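Local coordinates for mandelate racemase/muconate lactonizing enzyme/Enolase superfamily (PDB 2HZG), which belongs to the mandelate racemase/muconate lactonizing enzyme group of the enolase superfamily and holds a sodium ion within its barrel domain, at residues G169-G172 with A178-D181; D207-A212 with A242-R247; E227-A232 with A236-L241; G252-H257 with V302-T307; H264-D267 with F273-I276. All coordinates share one frame; numbering follows the deposited sequence.

Contact 1 (G169-G172 with A178-D181)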
loop_
_atom_site.group_PDB
_atom_site.type_symbol
_atom_site.label_atom_id
_atom_site.label_comp_id
_atom_site.label_asym_id
_atom_site.label_seq_id
_atom_site.Cartn_x
_atom_site.Cartn_y
_atom_site.Cartn_z
ATOM N N GLY A 169 -21.486 -8.438 4.111
ATOM C CA GLY A 169 -22.335 -9.640 4.074
ATOM C C GLY A 169 -22.492 -10.040 2.611
ATOM O O GLY A 169 -21.514 -10.054 1.861
ATOM N N PRO A 170 -23.730 -10.381 2.184
ATOM C CA PRO A 170 -23.912 -10.783 0.770
ATOM C C PRO A 170 -24.101 -9.657 -0.244
ATOM O O PRO A 170 -24.338 -9.943 -1.428
ATOM C CB PRO A 170 -25.172 -11.649 0.817
ATOM C CG PRO A 170 -25.966 -11.112 1.987
ATOM C CD PRO A 170 -24.976 -10.496 2.972
ATOM N N ILE A 171 -24.022 -8.396 0.184
ATOM C CA ILE A 171 -24.395 -7.309 -0.701
ATOM C C ILE A 171 -23.461 -7.299 -1.934
ATOM O O ILE A 171 -22.258 -7.559 -1.816
ATOM C CB ILE A 171 -24.453 -5.923 0.037
ATOM C CG1 ILE A 171 -25.472 -4.977 -0.619
ATOM C CG2 ILE A 171 -23.042 -5.320 0.249
ATOM C CD1 ILE A 171 -26.964 -5.448 -0.445
ATOM N N GLY A 172 -24.060 -7.084 -3.106
ATOM C CA GLY A 172 -23.350 -6.996 -4.370
ATOM C C GLY A 172 -22.735 -8.282 -4.875
ATOM O O GLY A 172 -22.141 -8.280 -5.940
ATOM N N ALA A 178 -31.445 -9.557 -5.424
ATOM C CA ALA A 178 -31.015 -9.903 -4.071
ATOM C C ALA A 178 -30.624 -8.661 -3.259
ATOM O O ALA A 178 -31.049 -8.512 -2.111
ATOM C CB ALA A 178 -29.858 -10.911 -4.120
ATOM N N ASP A 179 -29.833 -7.761 -3.863
ATOM C CA ASP A 179 -29.470 -6.498 -3.213
ATOM C C ASP A 179 -30.684 -5.643 -2.897
ATOM O O ASP A 179 -30.776 -5.062 -1.819
ATOM C CB ASP A 179 -28.458 -5.703 -4.051
ATOM C CG ASP A 179 -27.100 -6.383 -4.136
ATOM O OD1 ASP A 179 -26.818 -7.336 -3.358
ATOM O OD2 ASP A 179 -26.309 -5.971 -5.008
ATOM N N ALA A 180 -31.611 -5.539 -3.844
ATOM C CA ALA A 180 -32.852 -4.799 -3.613
ATOM C C ALA A 180 -33.618 -5.319 -2.389
ATOM O O ALA A 180 -34.068 -4.525 -1.574
ATOM C CB ALA A 180 -33.755 -4.787 -4.889
ATOM N N ASP A 181 -33.721 -6.636 -2.254
ATOM C CA ASP A 181 -34.404 -7.270 -1.122
ATOM C C ASP A 181 -33.737 -6.878 0.209
ATOM O O ASP A 181 -34.411 -6.538 1.172
ATOM C CB ASP A 181 -34.392 -8.784 -1.291
ATOM C CG ASP A 181 -35.382 -9.278 -2.373
ATOM O OD1 ASP A 181 -36.241 -8.499 -2.833
ATOM O OD2 ASP A 181 -35.270 -10.452 -2.767
HETATM O O HOH W 1 -27.306 -9.377 -1.559
#
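Ile171 and Asp179 bring the two backbones closest, their CA atoms 5.7 Å apart, where the irregular loop 169-172 runs past the early turns of helix 176-190. Gly172 has positive phi, and its N-H looks toward the helix. The carboxylate of Asp179 reaches across to it: CG lies anti to the carbonyl carbon, chi1 -67°, which carries the acid off the helix toward the loop. Gly172 N donates to Asp179 OD1 at 2.8 Å, on the syn side but 30° out of the carboxylate plane. Ile171 supplies the apolar neighbour. Its CG1 branch turns at chi2 (68°) and lays CD1 3.5 Å from Asp179 OD1 and 3.9 Å from Asp179 CB. Water 1 lies between the segments, donating to Asp179 OD1 at 2.8 Å and, more weakly, to Pro170 O at 3.0 Å; its protons have more acceptors nearby than they can serve, so the bridge is not certain in detail. At the other oxygen of the acid, Asp179 OD2 pairs with Arg214 in a salt bridge. In this beta-alpha unit of the barrel the loop leaving strand 163-167 is thus tied to the helix it leads into. A buried carboxylate held by a backbone N-H, a water and an arginine has its charge well compensated, which would probably keep it ionised.

Contact 2 (D207-A212 with A242-R247)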
loop_
_atom_site.group_PDB
_atom_site.type_symbol
_atom_site.label_atom_id
_atom_site.label_comp_id
_atom_site.label_asym_id
_atom_site.label_seq_id
_atom_site.Cartn_x
_atom_site.Cartn_y
_atom_site.Cartn_z
ATOM N N ASP A 207 -16.328 -2.622 -12.023
ATOM C CA ASP A 207 -17.492 -2.814 -12.895
ATOM C C ASP A 207 -18.503 -1.685 -12.645
ATOM O O ASP A 207 -19.409 -1.806 -11.784
ATOM C CB ASP A 207 -18.075 -4.192 -12.626
ATOM C CG ASP A 207 -19.096 -4.635 -13.667
ATOM O OD1 ASP A 207 -19.668 -3.805 -14.397
ATOM O OD2 ASP A 207 -19.348 -5.847 -13.712
ATOM N N VAL A 208 -18.304 -0.568 -13.350
ATOM C CA VAL A 208 -19.175 0.600 -13.219
ATOM C C VAL A 208 -20.635 0.219 -13.503
ATOM O O VAL A 208 -21.555 0.675 -12.800
ATOM C CB VAL A 208 -18.739 1.779 -14.117
ATOM C CG1 VAL A 208 -19.728 2.948 -14.006
ATOM C CG2 VAL A 208 -17.325 2.244 -13.730
ATOM N N GLU A 209 -20.848 -0.603 -14.530
ATOM C CA GLU A 209 -22.209 -0.932 -14.927
ATOM C C GLU A 209 -22.934 -1.795 -13.890
ATOM O O GLU A 209 -24.093 -1.542 -13.615
ATOM C CB GLU A 209 -22.253 -1.533 -16.337
ATOM C CG GLU A 209 -21.647 -0.576 -17.418
ATOM C CD GLU A 209 -22.366 0.781 -17.498
ATOM O OE1 GLU A 209 -23.611 0.837 -17.364
ATOM O OE2 GLU A 209 -21.686 1.811 -17.681
ATOM N N ALA A 210 -22.252 -2.791 -13.315
ATOM C CA ALA A 210 -22.817 -3.586 -12.196
ATOM C C ALA A 210 -23.211 -2.693 -11.010
ATOM O O ALA A 210 -24.277 -2.869 -10.427
ATOM C CB ALA A 210 -21.852 -4.667 -11.754
ATOM N N ALA A 211 -22.352 -1.735 -10.665
ATOM C CA ALA A 211 -22.638 -0.782 -9.591
ATOM C C ALA A 211 -23.804 0.132 -9.962
ATOM O O ALA A 211 -24.730 0.356 -9.153
ATOM C CB ALA A 211 -21.388 0.051 -9.269
ATOM N N ALA A 212 -23.764 0.660 -11.186
ATOM C CA ALA A 212 -24.796 1.571 -11.664
ATOM C C ALA A 212 -26.162 0.908 -11.612
ATOM O O ALA A 212 -27.151 1.586 -11.379
ATOM C CB ALA A 212 -24.492 2.066 -13.111
ATOM N N ALA A 242 -20.577 8.350 -10.032
ATOM C CA ALA A 242 -21.107 9.603 -9.520
ATOM C C ALA A 242 -21.755 10.469 -10.609
ATOM O O ALA A 242 -22.593 11.301 -10.297
ATOM C CB ALA A 242 -20.008 10.386 -8.805
ATOM N N GLY A 243 -21.366 10.276 -11.868
ATOM C CA GLY A 243 -21.905 11.078 -12.975
ATOM C C GLY A 243 -23.184 10.536 -13.594
ATOM O O GLY A 243 -23.701 11.111 -14.539
ATOM N N ARG A 244 -23.701 9.427 -13.072
ATOM C CA ARG A 244 -24.914 8.820 -13.615
ATOM C C ARG A 244 -26.203 9.511 -13.163
ATOM O O ARG A 244 -27.284 9.126 -13.583
ATOM C CB ARG A 244 -24.964 7.324 -13.296
ATOM C CG ARG A 244 -23.719 6.590 -13.724
ATOM C CD ARG A 244 -23.609 6.497 -15.241
ATOM N NE ARG A 244 -24.160 5.222 -15.644
ATOM C CZ ARG A 244 -23.458 4.216 -16.140
ATOM N NH1 ARG A 244 -22.157 4.335 -16.356
ATOM N NH2 ARG A 244 -24.084 3.096 -16.450
ATOM N N GLY A 245 -26.097 10.507 -12.301
ATOM C CA GLY A 245 -27.260 11.317 -11.949
ATOM C C GLY A 245 -28.170 10.827 -10.829
ATOM O O GLY A 245 -29.222 11.423 -10.595
ATOM N N ALA A 246 -27.759 9.779 -10.108
ATOM C CA ALA A 246 -28.541 9.274 -8.968
ATOM C C ALA A 246 -28.536 10.276 -7.813
ATOM O O ALA A 246 -27.690 11.165 -7.761
ATOM C CB ALA A 246 -28.018 7.920 -8.518
ATOM N N ARG A 247 -29.488 10.149 -6.889
ATOM C CA ARG A 247 -29.497 11.030 -5.716
ATOM C C ARG A 247 -28.489 10.541 -4.661
ATOM O O ARG A 247 -27.837 11.345 -4.019
ATOM C CB ARG A 247 -30.888 11.137 -5.082
ATOM C CG ARG A 247 -31.993 11.719 -6.007
ATOM C CD ARG A 247 -33.252 12.111 -5.184
ATOM N NE ARG A 247 -33.386 11.206 -4.045
ATOM C CZ ARG A 247 -34.114 10.088 -4.040
ATOM N NH1 ARG A 247 -34.828 9.753 -5.120
ATOM N NH2 ARG A 247 -34.129 9.312 -2.942
#
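Glu209 and Arg244 form a salt bridge on the surface of the barrel domain, joining short helix 208-212 to the loop between helix 235-242 and strand 249-252. Both carboxylate oxygens are used. Arg244 NH1 donates a hydrogen bond to Glu209 OE2 at 2.9 Å, with the acceptor nearly in the guanidinium plane, and Arg244 NH2 turns to both oxygens: a weak bond to Glu209 OE2 and a contact of 2.5 Å to Glu209 OE1, too short to be taken literally. The two flat groups are 27° from coplanar. Glu209 CB points away from the loop, and it is the bend at chi2 (-59°) that swings the acid back to the arginine. At the start of the helix Asp207 is the N-cap: its OD1 accepts from Ala210 N at 3.0 Å, approached from above the carboxylate plane. Past the bridge, Val208 CG1 lies obliquely beside Arg244 NH1, while Ala212 CB sits over one face of the guanidinium, 3.5 Å from Arg244 NH2.

Contact 3 (E227-A232 with A236-L241). With NA (sodium ion), chain C.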
loop_
_atom_site.group_PDB
_atom_site.type_symbol
_atom_site.label_atom_id
_atom_site.label_comp_id
_atom_site.label_asym_id
_atom_site.label_seq_id
_atom_site.Cartn_x
_atom_site.Cartn_y
_atom_site.Cartn_z
ATOM N N GLU A 227 -21.123 3.470 -0.248
ATOM C CA GLU A 227 -19.750 3.510 0.243
ATOM C C GLU A 227 -18.891 2.424 -0.410
ATOM O O GLU A 227 -19.335 1.288 -0.588
ATOM C CB GLU A 227 -19.782 3.374 1.768
ATOM C CG GLU A 227 -18.446 3.255 2.463
ATOM C CD GLU A 227 -18.585 3.312 3.974
ATOM O OE1 GLU A 227 -19.563 3.900 4.488
ATOM O OE2 GLU A 227 -17.677 2.796 4.656
ATOM N N GLU A 228 -17.676 2.804 -0.803
ATOM C CA GLU A 228 -16.702 1.872 -1.390
ATOM C C GLU A 228 -17.266 1.012 -2.526
ATOM O O GLU A 228 -17.175 -0.219 -2.457
ATOM C CB GLU A 228 -16.111 0.950 -0.301
ATOM C CG GLU A 228 -15.156 1.657 0.663
ATOM C CD GLU A 228 -13.931 0.803 0.978
ATOM O OE1 GLU A 228 -12.807 1.167 0.492
ATOM O OE2 GLU A 228 -14.105 -0.251 1.667
ATOM N N PRO A 229 -17.863 1.639 -3.568
ATOM C CA PRO A 229 -18.392 0.753 -4.637
ATOM C C PRO A 229 -17.298 -0.069 -5.353
ATOM O O PRO A 229 -17.579 -1.141 -5.863
ATOM C CB PRO A 229 -19.053 1.733 -5.634
ATOM C CG PRO A 229 -18.370 3.082 -5.343
ATOM C CD PRO A 229 -18.076 3.076 -3.860
ATOM N N PHE A 230 -16.071 0.448 -5.378
ATOM C CA PHE A 230 -15.001 -0.096 -6.222
ATOM C C PHE A 230 -13.682 -0.288 -5.479
ATOM O O PHE A 230 -13.557 0.155 -4.323
ATOM C CB PHE A 230 -14.754 0.857 -7.401
ATOM C CG PHE A 230 -15.986 1.150 -8.222
ATOM C CD1 PHE A 230 -16.605 0.134 -8.975
ATOM C CD2 PHE A 230 -16.518 2.438 -8.251
ATOM C CE1 PHE A 230 -17.749 0.410 -9.742
ATOM C CE2 PHE A 230 -17.661 2.725 -9.009
ATOM C CZ PHE A 230 -18.278 1.715 -9.758
ATOM N N ASP A 231 -12.700 -0.926 -6.146
ATOM C CA ASP A 231 -11.296 -0.916 -5.684
ATOM C C ASP A 231 -10.982 0.483 -5.171
ATOM O O ASP A 231 -11.372 1.458 -5.806
ATOM C CB ASP A 231 -10.287 -1.146 -6.836
ATOM C CG ASP A 231 -10.327 -2.540 -7.434
ATOM O OD1 ASP A 231 -11.021 -3.442 -6.920
ATOM O OD2 ASP A 231 -9.604 -2.723 -8.446
ATOM N N ALA A 232 -10.226 0.577 -4.076
ATOM C CA ALA A 232 -9.875 1.876 -3.475
ATOM C C ALA A 232 -9.189 2.844 -4.450
ATOM O O ALA A 232 -9.448 4.061 -4.431
ATOM C CB ALA A 232 -9.014 1.670 -2.235
ATOM N N ALA A 236 -11.422 6.734 -11.398
ATOM C CA ALA A 236 -12.200 6.979 -12.612
ATOM C C ALA A 236 -13.541 6.219 -12.562
ATOM O O ALA A 236 -14.574 6.759 -12.959
ATOM C CB ALA A 236 -11.385 6.615 -13.864
ATOM N N ALA A 237 -13.514 4.983 -12.061
ATOM C CA ALA A 237 -14.750 4.221 -11.822
ATOM C C ALA A 237 -15.704 4.976 -10.862
ATOM O O ALA A 237 -16.907 5.095 -11.143
ATOM C CB ALA A 237 -14.438 2.829 -11.307
ATOM N N HIS A 238 -15.172 5.475 -9.745
ATOM C CA HIS A 238 -15.940 6.294 -8.790
ATOM C C HIS A 238 -16.584 7.510 -9.462
ATOM O O HIS A 238 -17.782 7.780 -9.286
ATOM C CB HIS A 238 -15.040 6.776 -7.646
ATOM C CG HIS A 238 -14.788 5.752 -6.585
ATOM N ND1 HIS A 238 -13.843 4.756 -6.718
ATOM C CD2 HIS A 238 -15.330 5.593 -5.352
ATOM C CE1 HIS A 238 -13.820 4.025 -5.617
ATOM N NE2 HIS A 238 -14.704 4.518 -4.769
ATOM N N ALA A 239 -15.774 8.247 -10.226
ATOM C CA ALA A 239 -16.238 9.425 -10.941
ATOM C C ALA A 239 -17.324 9.055 -11.961
ATOM O O ALA A 239 -18.324 9.751 -12.075
ATOM C CB ALA A 239 -15.046 10.155 -11.646
ATOM N N ALA A 240 -17.114 7.978 -12.714
ATOM C CA ALA A 240 -18.142 7.503 -13.674
ATOM C C ALA A 240 -19.481 7.203 -12.973
ATOM O O ALA A 240 -20.539 7.632 -13.428
ATOM C CB ALA A 240 -17.640 6.275 -14.443
ATOM N N LEU A 241 -19.431 6.483 -11.858
ATOM C CA LEU A 241 -20.630 6.161 -11.091
ATOM C C LEU A 241 -21.348 7.420 -10.588
ATOM O O LEU A 241 -22.578 7.537 -10.697
ATOM C CB LEU A 241 -20.286 5.236 -9.912
ATOM C CG LEU A 241 -21.484 4.570 -9.204
ATOM C CD1 LEU A 241 -22.263 3.667 -10.169
ATOM C CD2 LEU A 241 -21.011 3.766 -7.988
HETATM NA NA NA C . -16.820 0.698 5.253
HETATM O O HOH W 2 -16.183 -0.700 2.859
HETATM O O HOH W 3 -15.474 -1.136 6.194
HETATM O O HOH W 4 -17.643 0.793 7.685
#
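Phe230 and His238 make the aromatic pair, a T-shaped stack in which the phenyl edge, led by CD2, points at the imidazole face. The centroids are 5.4 Å apart and the planes meet at 76°. A CH-pi contact adds to this: Ala237 CB stands over one face of the Phe230 ring, 3.8 Å from its centroid, while Pro229 CB covers the opposite face. The apolar contacts run through Leu241, whose CD2 touches both Pro229 CB and Phe230 CE2 at 3.7 Å. These side chains pack the loop after strand 225-227 onto helix 235-242, the strand-to-helix step of one beta-alpha unit in the barrel, and Ile250 of the next strand touches Pro229, His238 and Leu241. Among polar groups, Asp231 O lies in the imidazole plane 3.6 Å from His238 CE1, and His238 ND1 is hydrogen-bonded to Ala234 O, which helps hold the ring's rotation. At the other end of the loop, where the chain leaves the strand, Glu227 is stretched out, chi1 174°, and its OE2 binds sodium at 2.3 Å; its OE1 pairs with Lys165.

Contact 4 (G252-H257 with V302-T307). With NA (sodium ion), chain C.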
loop_
_atom_site.group_PDB
_atom_site.type_symbol
_atom_site.label_atom_id
_atom_site.label_comp_id
_atom_site.label_asym_id
_atom_site.label_seq_id
_atom_site.Cartn_x
_atom_site.Cartn_y
_atom_site.Cartn_z
ATOM N N GLY A 252 -16.244 7.133 0.328
ATOM C CA GLY A 252 -15.129 6.202 0.474
ATOM C C GLY A 252 -13.956 6.863 1.161
ATOM O O GLY A 252 -14.068 7.997 1.644
ATOM N N GLY A 253 -12.822 6.160 1.164
ATOM C CA GLY A 253 -11.597 6.662 1.762
ATOM C C GLY A 253 -11.068 5.834 2.912
ATOM O O GLY A 253 -9.933 6.042 3.346
ATOM N N GLU A 254 -11.862 4.890 3.421
ATOM C CA GLU A 254 -11.402 4.104 4.570
ATOM C C GLU A 254 -10.148 3.277 4.267
ATOM O O GLU A 254 -9.398 2.901 5.182
ATOM C CB GLU A 254 -12.498 3.175 5.054
ATOM C CG GLU A 254 -12.620 1.923 4.201
ATOM C CD GLU A 254 -13.656 1.008 4.764
ATOM O OE1 GLU A 254 -13.292 -0.080 5.238
ATOM O OE2 GLU A 254 -14.838 1.414 4.759
ATOM N N ALA A 255 -9.928 2.981 2.998
ATOM C CA ALA A 255 -8.729 2.227 2.611
ATOM C C ALA A 255 -7.492 3.115 2.432
ATOM O O ALA A 255 -6.389 2.593 2.208
ATOM C CB ALA A 255 -8.984 1.396 1.353
ATOM N N ALA A 256 -7.644 4.438 2.557
ATOM C CA ALA A 256 -6.473 5.340 2.433
ATOM C C ALA A 256 -5.433 5.014 3.508
ATOM O O ALA A 256 -5.739 5.019 4.714
ATOM C CB ALA A 256 -6.881 6.815 2.525
ATOM N N HIS A 257 -4.216 4.694 3.081
ATOM C CA HIS A 257 -3.124 4.471 4.038
ATOM C C HIS A 257 -2.126 5.633 3.936
ATOM O O HIS A 257 -1.062 5.592 4.519
ATOM C CB HIS A 257 -2.445 3.104 3.834
ATOM C CG HIS A 257 -1.892 2.901 2.452
ATOM N ND1 HIS A 257 -2.541 2.157 1.488
ATOM C CD2 HIS A 257 -0.752 3.351 1.875
ATOM C CE1 HIS A 257 -1.821 2.155 0.381
ATOM N NE2 HIS A 257 -0.728 2.864 0.591
ATOM N N VAL A 302 -16.045 12.136 7.624
ATOM C CA VAL A 302 -16.619 11.211 8.588
ATOM C C VAL A 302 -15.498 10.278 8.990
ATOM O O VAL A 302 -14.629 9.963 8.178
ATOM C CB VAL A 302 -17.817 10.358 8.004
ATOM C CG1 VAL A 302 -18.661 9.761 9.142
ATOM C CG2 VAL A 302 -18.730 11.172 7.051
ATOM N N ASN A 303 -15.499 9.846 10.244
ATOM C CA ASN A 303 -14.634 8.745 10.630
ATOM C C ASN A 303 -15.073 7.434 9.968
ATOM O O ASN A 303 -16.272 7.233 9.690
ATOM C CB ASN A 303 -14.628 8.564 12.150
ATOM C CG ASN A 303 -15.989 8.184 12.690
ATOM O OD1 ASN A 303 -16.987 8.818 12.370
ATOM N ND2 ASN A 303 -16.039 7.136 13.484
ATOM N N HIS A 304 -14.099 6.568 9.695
ATOM C CA HIS A 304 -14.378 5.154 9.539
ATOM C C HIS A 304 -13.957 4.457 10.827
ATOM O O HIS A 304 -12.784 4.489 11.192
ATOM C CB HIS A 304 -13.630 4.506 8.359
ATOM C CG HIS A 304 -13.750 3.015 8.357
ATOM N ND1 HIS A 304 -12.840 2.191 8.982
ATOM C CD2 HIS A 304 -14.722 2.203 7.878
ATOM C CE1 HIS A 304 -13.230 0.934 8.871
ATOM N NE2 HIS A 304 -14.369 0.915 8.201
ATOM N N THR A 305 -14.923 3.851 11.524
ATOM C CA THR A 305 -14.640 3.056 12.718
ATOM C C THR A 305 -15.558 1.849 12.766
ATOM O O THR A 305 -16.765 2.013 12.745
ATOM C CB THR A 305 -14.894 3.845 14.030
ATOM O OG1 THR A 305 -14.144 5.059 14.006
ATOM C CG2 THR A 305 -14.479 3.008 15.251
ATOM N N PHE A 306 -14.985 0.654 12.865
ATOM C CA PHE A 306 -15.810 -0.542 13.018
ATOM C C PHE A 306 -15.389 -1.361 14.260
ATOM O O PHE A 306 -15.819 -2.506 14.445
ATOM C CB PHE A 306 -15.759 -1.405 11.726
ATOM C CG PHE A 306 -17.019 -2.212 11.478
ATOM C CD1 PHE A 306 -18.238 -1.572 11.208
ATOM C CD2 PHE A 306 -16.986 -3.606 11.496
ATOM C CE1 PHE A 306 -19.384 -2.303 10.953
ATOM C CE2 PHE A 306 -18.156 -4.362 11.267
ATOM C CZ PHE A 306 -19.353 -3.698 11.003
ATOM N N THR A 307 -14.559 -0.769 15.115
ATOM C CA THR A 307 -13.864 -1.555 16.133
ATOM C C THR A 307 -14.032 -0.969 17.556
ATOM O O THR A 307 -15.157 -0.594 17.928
ATOM C CB THR A 307 -12.376 -1.787 15.723
ATOM O OG1 THR A 307 -11.747 -0.516 15.519
ATOM C CG2 THR A 307 -12.309 -2.580 14.420
HETATM NA NA NA C . -16.820 0.698 5.253
HETATM O O HOH W 3 -15.474 -1.136 6.194
HETATM O O HOH W 2 -16.183 -0.700 2.859
HETATM O O HOH W 4 -17.643 0.793 7.685
#
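The His304 ring carries Glu254 over one face: Glu254 CB is 3.5 Å above the imidazole plane, displaced toward the rim on the CG side, and the carboxylate continues over the CD2-NE2 side of the same face. The carboxylate plane is tilted 42° to the imidazole. Glu254 OE2 comes within 3.2 Å of His304 CD2, and Glu254 OE1 lies near NE2 at an angle too poor for a hydrogen bond. The link between those two atoms is water instead, because water 3 donates to Glu254 OE1 at 2.6 Å and lies 3.1 Å from His304 NE2. The other ring nitrogen, ND1, is hydrogen-bonded to Asp277 OD2, which helps fix the rotation of the imidazole; this pair recalls the His-Asp dyad of mandelate racemase. Chi1 of Glu254, 79°, puts CG between the backbone N and the carbonyl carbon, and the extended chain beyond it delivers OE2 to the sodium at 2.2 Å. The site is that of the enolase superfamily, with acids at the C-terminal ends of successive barrel strands; Asp199, Glu227 and three waters complete the coordination. Arg280 forms a salt bridge with Glu254 OE1. Glu254 sits in a type I turn, Gly253 to Ala256, closed by the backbone bond from Ala256 N to Gly253 O.

Contact 5 (H264-D267 with F273-I276)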
loop_
_atom_site.group_PDB
_atom_site.type_symbol
_atom_site.label_atom_id
_atom_site.label_comp_id
_atom_site.label_asym_id
_atom_site.label_seq_id
_atom_site.Cartn_x
_atom_site.Cartn_y
_atom_site.Cartn_z
ATOM N N HIS A 264 -6.813 12.328 -3.512
ATOM C CA HIS A 264 -7.136 11.907 -4.880
ATOM C C HIS A 264 -8.575 11.449 -5.032
ATOM O O HIS A 264 -9.225 11.757 -6.036
ATOM C CB HIS A 264 -6.185 10.810 -5.354
ATOM C CG HIS A 264 -4.762 11.264 -5.476
ATOM N ND1 HIS A 264 -3.703 10.384 -5.541
ATOM C CD2 HIS A 264 -4.226 12.504 -5.540
ATOM C CE1 HIS A 264 -2.575 11.064 -5.643
ATOM N NE2 HIS A 264 -2.865 12.353 -5.631
ATOM N N LEU A 265 -9.071 10.703 -4.046
ATOM C CA LEU A 265 -10.482 10.319 -4.043
ATOM C C LEU A 265 -11.389 11.542 -4.044
ATOM O O LEU A 265 -12.360 11.585 -4.810
ATOM C CB LEU A 265 -10.813 9.392 -2.851
ATOM C CG LEU A 265 -12.212 8.765 -2.864
ATOM C CD1 LEU A 265 -12.440 7.828 -4.062
ATOM C CD2 LEU A 265 -12.389 8.015 -1.545
ATOM N N MET A 266 -11.076 12.543 -3.218
ATOM C CA MET A 266 -11.870 13.797 -3.251
ATOM C C MET A 266 -11.751 14.535 -4.579
ATOM O O MET A 266 -12.757 14.983 -5.131
ATOM C CB MET A 266 -11.511 14.734 -2.110
ATOM C CG MET A 266 -11.824 14.141 -0.745
ATOM S SD MET A 266 -11.511 15.308 0.592
ATOM C CE MET A 266 -9.731 15.256 0.696
ATOM N N ASP A 267 -10.528 14.638 -5.092
ATOM C CA ASP A 267 -10.293 15.415 -6.310
ATOM C C ASP A 267 -10.687 14.732 -7.619
ATOM O O ASP A 267 -11.122 15.416 -8.526
ATOM C CB ASP A 267 -8.853 15.930 -6.371
ATOM C CG ASP A 267 -8.605 17.038 -5.364
ATOM O OD1 ASP A 267 -9.583 17.663 -4.904
ATOM O OD2 ASP A 267 -7.444 17.254 -4.994
ATOM N N PHE A 273 -18.588 12.171 0.453
ATOM C CA PHE A 273 -18.182 11.918 1.838
ATOM C C PHE A 273 -16.812 11.267 1.835
ATOM O O PHE A 273 -16.625 10.244 1.194
ATOM C CB PHE A 273 -19.181 10.977 2.577
ATOM C CG PHE A 273 -20.589 11.532 2.661
ATOM C CD1 PHE A 273 -21.003 12.254 3.792
ATOM C CD2 PHE A 273 -21.484 11.361 1.606
ATOM C CE1 PHE A 273 -22.304 12.783 3.871
ATOM C CE2 PHE A 273 -22.790 11.892 1.666
ATOM C CZ PHE A 273 -23.196 12.602 2.797
ATOM N N ILE A 274 -15.866 11.868 2.548
ATOM C CA ILE A 274 -14.549 11.251 2.749
ATOM C C ILE A 274 -14.536 10.632 4.146
ATOM O O ILE A 274 -14.959 11.256 5.118
ATOM C CB ILE A 274 -13.374 12.263 2.503
ATOM C CG1 ILE A 274 -11.994 11.570 2.567
ATOM C CG2 ILE A 274 -13.412 13.447 3.509
ATOM C CD1 ILE A 274 -11.627 10.721 1.340
ATOM N N GLN A 275 -14.097 9.383 4.225
ATOM C CA GLN A 275 -14.212 8.589 5.434
ATOM C C GLN A 275 -12.847 8.043 5.760
ATOM O O GLN A 275 -12.239 7.318 4.969
ATOM C CB GLN A 275 -15.218 7.447 5.258
ATOM C CG GLN A 275 -16.570 7.903 4.706
ATOM C CD GLN A 275 -17.443 6.748 4.265
ATOM O OE1 GLN A 275 -17.047 5.941 3.415
ATOM N NE2 GLN A 275 -18.645 6.669 4.824
ATOM N N ILE A 276 -12.361 8.386 6.942
ATOM C CA ILE A 276 -10.959 8.132 7.259
ATOM C C ILE A 276 -10.809 7.309 8.526
ATOM O O ILE A 276 -11.418 7.595 9.549
ATOM C CB ILE A 276 -10.158 9.456 7.400
ATOM C CG1 ILE A 276 -10.230 10.278 6.097
ATOM C CG2 ILE A 276 -8.721 9.177 7.905
ATOM C CD1 ILE A 276 -9.553 9.637 4.884
#
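Ile274 meets Leu265 and Met266 through two different ends of its side chain. Its CD1 faces Leu265 CD2 at 4.0 Å, the two side chains sliding past each other in opposite directions, and is equally near Met266 CG. The gamma methyl CG2 instead takes the sulfur, Met266 SD, at 3.9 Å. Met266 crosses the isoleucine at about a right angle, and its bend at chi3 (-76°) turns CE aside, leaving the sulfur and CG to do the touching. With Ile274 CG1 anti to the backbone N (chi1 -174°) and a bend at chi2 (75°), CD1 is left facing both helix residues. Here helix 259-268 packs on strand 273-276, the helix and second strand of a beta-alpha-beta unit that starts with strand 249-252, where the outer helix layer meets the strand wall of the barrel. Around this small apolar core, Ile271 touches both helix residues and Ile299 touches Met266 and Ile274. Val290 and Ala294 of helix 284-297 also pack on Ile274, whose backbone is held by strand 300-303. Leu265 also meets Leu235 and His238 of helix 235-242.

In the fold
All five contacts belong to the barrel domain and follow its eight-stranded parallel sheet. Contact 1 comes first along the chain; contact 3 falls within the chain span of contact 2, and contact 5 within that of contact 4. Contacts 2 and 3 have centres about 9 Å apart and touch where Ala211 and Val208 pack on Phe230. Contacts 4 and 5, about 10 Å apart between centres, meet along neighbouring strands 273-276 and 300-303. Contacts 3 and 4 converge on one sodium ion, Glu227 and Glu254 each giving it an oxygen. Contact 1 touches none of the others, its centre about 25 Å from that of contact 5. Contact 3 links the outer helix layer, through the loop after strand 225-227, to Glu227 at the sodium.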